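Local coordinates for protein UL37 (Suid herpesvirus 1, PDB 4K70) that is an inner tegument protein thought to help control viral trafficking, represented here by its elongated, largely helical N-terminal half, at residues E338-A343 with G379-L384. Residues are numbered along the deposited sequence; the frame is centred on the assembly and turned at random.
Sequences EALVTA and GVVHRL. With NA (sodium ion), chain F; CA (calcium ion), chain D.
L340 of helix 333-342 meets V381 of helix 366-385: CD1 of L340 rests on V381, 4.0 Å from its CG1 and 4.1 Å from its CB. Both side chains leave the backbone toward the other helix. The nearest CA atoms, those of L340 and V381, are 9.3 Å apart, so the gap is spanned by side chains, and the longer leucine does most of the bridging. V381 holds CG1 anti to its backbone N (chi1 167°), which turns that branch to the leucine, while its side chain also touches M431 of helix 422-431. Beside this pair, V341 presents CG2 to the edge of the H382 imidazole, near the ring plane, at 4.2 Å from CE1. In H382 the ring carbon CG stands anti to the carbonyl carbon (chi1 -80°), and the end of the side chain comes nearer the other helix than its start. A histidine suits this place: the CE1 side of its ring edge packs on an aliphatic branch of V341, while NE2 hydrogen-bonds to F345 O, just beyond the first helix. Near the end of helix 366-385, H382 O binds sodium and R383 O binds calcium, with D386 contributing to both sites. This is a small, buried side-chain contact between two helices of an all-helical fold, apolar at L340–V381 and with an imidazole edge at V341, adjoining a calcium site formed at a helix C-terminus.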
ATOM      1  N   GLU A 338       2.460   5.689  14.625  1.00 20.37           N
ATOM      2  CA  GLU A 338       1.997   6.565  15.704  1.00 22.97           C
ATOM      3  C   GLU A 338       3.130   6.882  16.686  1.00 24.49           C
ATOM      4  O   GLU A 338       3.246   8.003  17.183  1.00 23.92           O
ATOM      5  CB  GLU A 338       0.815   5.941  16.460  1.00 25.88           C
ATOM      6  CG  GLU A 338       0.428   6.735  17.708  1.00 30.59           C
ATOM      7  CD  GLU A 338      -0.948   6.369  18.237  1.00 46.27           C
ATOM      8  OE1 GLU A 338      -1.570   5.440  17.678  1.00 48.30           O
ATOM      9  OE2 GLU A 338      -1.413   7.017  19.203  1.00 55.70           O
ATOM     10  N   ALA A 339       3.968   5.889  16.959  1.00 21.07           N
ATOM     11  CA  ALA A 339       5.081   6.075  17.876  1.00 22.86           C
ATOM     12  C   ALA A 339       6.071   7.062  17.285  1.00 24.84           C
ATOM     13  O   ALA A 339       6.576   7.943  17.991  1.00 23.81           O
ATOM     14  CB  ALA A 339       5.765   4.753  18.155  1.00 24.52           C
ATOM     15  N   LEU A 340       6.346   6.914  15.991  1.00 22.06           N
ATOM     16  CA  LEU A 340       7.351   7.757  15.338  1.00 21.15           C
ATOM     17  C   LEU A 340       6.897   9.199  15.264  1.00 21.40           C
ATOM     18  O   LEU A 340       7.579  10.093  15.738  1.00 23.28           O
ATOM     19  CB  LEU A 340       7.648   7.239  13.937  1.00 22.23           C
ATOM     20  CG  LEU A 340       8.428   5.926  13.908  1.00 24.00           C
ATOM     21  CD1 LEU A 340       8.330   5.276  12.536  1.00 19.23           C
ATOM     22  CD2 LEU A 340       9.884   6.196  14.267  1.00 19.37           C
ATOM     23  N   VAL A 341       5.740   9.423  14.651  1.00 21.65           N
ATOM     24  CA  VAL A 341       5.268  10.773  14.381  1.00 21.58           C
ATOM     25  C   VAL A 341       4.971  11.555  15.661  1.00 22.12           C
ATOM     26  O   VAL A 341       5.279  12.739  15.758  1.00 22.07           O
ATOM     27  CB  VAL A 341       4.001  10.739  13.483  1.00 21.92           C
ATOM     28  CG1 VAL A 341       3.450  12.140  13.304  1.00 21.08           C
ATOM     29  CG2 VAL A 341       4.324  10.070  12.136  1.00 20.19           C
ATOM     30  N   THR A 342       4.354  10.880  16.632  1.00 22.86           N
ATOM     31  CA  THR A 342       4.067  11.468  17.940  1.00 26.21           C
ATOM     32  C   THR A 342       5.337  11.995  18.612  1.00 24.63           C
ATOM     33  O   THR A 342       5.302  13.026  19.293  1.00 25.56           O
ATOM     34  CB  THR A 342       3.355  10.440  18.878  1.00 24.88           C
ATOM     35  OG1 THR A 342       2.125  10.030  18.280  1.00 32.10           O
ATOM     36  CG2 THR A 342       3.045  11.051  20.217  1.00 32.08           C
ATOM     37  N   ALA A 343       6.457  11.306  18.398  1.00 22.05           N
ATOM     38  CA  ALA A 343       7.729  11.700  19.008  1.00 25.17           C
ATOM     39  C   ALA A 343       8.495  12.698  18.142  1.00 23.93           C
ATOM     40  O   ALA A 343       9.596  13.123  18.502  1.00 25.75           O
ATOM     41  CB  ALA A 343       8.593  10.482  19.292  1.00 23.31           C
ATOM     42  N   GLY A 379      12.876   5.643   8.922  1.00 21.95           N
ATOM     43  CA  GLY A 379      13.004   5.973   7.514  1.00 23.19           C
ATOM     44  C   GLY A 379      12.516   4.818   6.666  1.00 23.59           C
ATOM     45  O   GLY A 379      11.906   5.000   5.609  1.00 21.85           O
ATOM     46  N   VAL A 380      12.791   3.611   7.136  1.00 22.34           N
ATOM     47  CA  VAL A 380      12.359   2.425   6.417  1.00 22.75           C
ATOM     48  C   VAL A 380      10.838   2.273   6.520  1.00 23.23           C
ATOM     49  O   VAL A 380      10.157   2.049   5.519  1.00 21.47           O
ATOM     50  CB  VAL A 380      13.090   1.177   6.920  1.00 21.42           C
ATOM     51  CG1 VAL A 380      12.527  -0.082   6.248  1.00 22.45           C
ATOM     52  CG2 VAL A 380      14.599   1.315   6.668  1.00 21.31           C
ATOM     53  N   VAL A 381      10.299   2.431   7.724  1.00 20.95           N
ATOM     54  CA  VAL A 381       8.842   2.410   7.905  1.00 21.92           C
ATOM     55  C   VAL A 381       8.141   3.434   7.003  1.00 23.81           C
ATOM     56  O   VAL A 381       7.166   3.107   6.326  1.00 22.60           O
ATOM     57  CB  VAL A 381       8.458   2.682   9.375  1.00 18.39           C
ATOM     58  CG1 VAL A 381       6.963   2.975   9.511  1.00 24.74           C
ATOM     59  CG2 VAL A 381       8.874   1.508  10.246  1.00 20.16           C
ATOM     60  N   HIS A 382       8.640   4.671   6.994  1.00 22.94           N
ATOM     61  CA  HIS A 382       8.019   5.734   6.185  1.00 24.16           C
ATOM     62  C   HIS A 382       8.007   5.400   4.703  1.00 26.35           C
ATOM     63  O   HIS A 382       7.028   5.675   3.991  1.00 25.70           O
ATOM     64  CB  HIS A 382       8.701   7.084   6.422  1.00 24.69           C
ATOM     65  CG  HIS A 382       8.247   7.769   7.671  1.00 25.97           C
ATOM     66  ND1 HIS A 382       6.957   8.223   7.840  1.00 24.50           N
ATOM     67  CD2 HIS A 382       8.905   8.076   8.818  1.00 22.07           C
ATOM     68  CE1 HIS A 382       6.837   8.779   9.034  1.00 27.61           C
ATOM     69  NE2 HIS A 382       8.008   8.711   9.642  1.00 24.05           N
ATOM     70  N   ARG A 383       9.105   4.812   4.241  1.00 24.89           N
ATOM     71  CA  ARG A 383       9.213   4.332   2.870  1.00 25.33           C
ATOM     72  C   ARG A 383       8.168   3.275   2.518  1.00 23.29           C
ATOM     73  O   ARG A 383       7.603   3.300   1.435  1.00 23.07           O
ATOM     74  CB  ARG A 383      10.593   3.730   2.637  1.00 22.28           C
ATOM     75  CG  ARG A 383      11.679   4.741   2.457  1.00 30.17           C
ATOM     76  CD  ARG A 383      12.763   4.136   1.601  1.00 33.94           C
ATOM     77  NE  ARG A 383      13.808   3.450   2.347  1.00 34.90           N
ATOM     78  CZ  ARG A 383      14.464   2.382   1.888  1.00 35.19           C
ATOM     79  NH1 ARG A 383      14.149   1.862   0.703  1.00 29.20           N
ATOM     80  NH2 ARG A 383      15.424   1.825   2.612  1.00 24.80           N
ATOM     81  N   LEU A 384       7.960   2.323   3.419  1.00 21.99           N
ATOM     82  CA  LEU A 384       7.029   1.225   3.178  1.00 20.95           C
ATOM     83  C   LEU A 384       5.570   1.622   3.297  1.00 22.37           C
ATOM     84  O   LEU A 384       4.702   0.979   2.705  1.00 23.55           O
ATOM     85  CB  LEU A 384       7.274   0.080   4.172  1.00 20.25           C
ATOM     86  CG  LEU A 384       8.579  -0.701   4.039  1.00 22.71           C
ATOM     87  CD1 LEU A 384       8.902  -1.426   5.331  1.00 18.59           C
ATOM     88  CD2 LEU A 384       8.488  -1.680   2.888  1.00 19.07           C
TER
HETATM   89 NA    NA F1004       5.971   6.528   1.907  1.00 38.68          NA
HETATM   90 CA    CA D1002       7.187   3.345  -0.924  1.00 22.70          CA
HETATM   91  O   HOH W   1       8.900   1.698  -1.348  1.00 26.55           O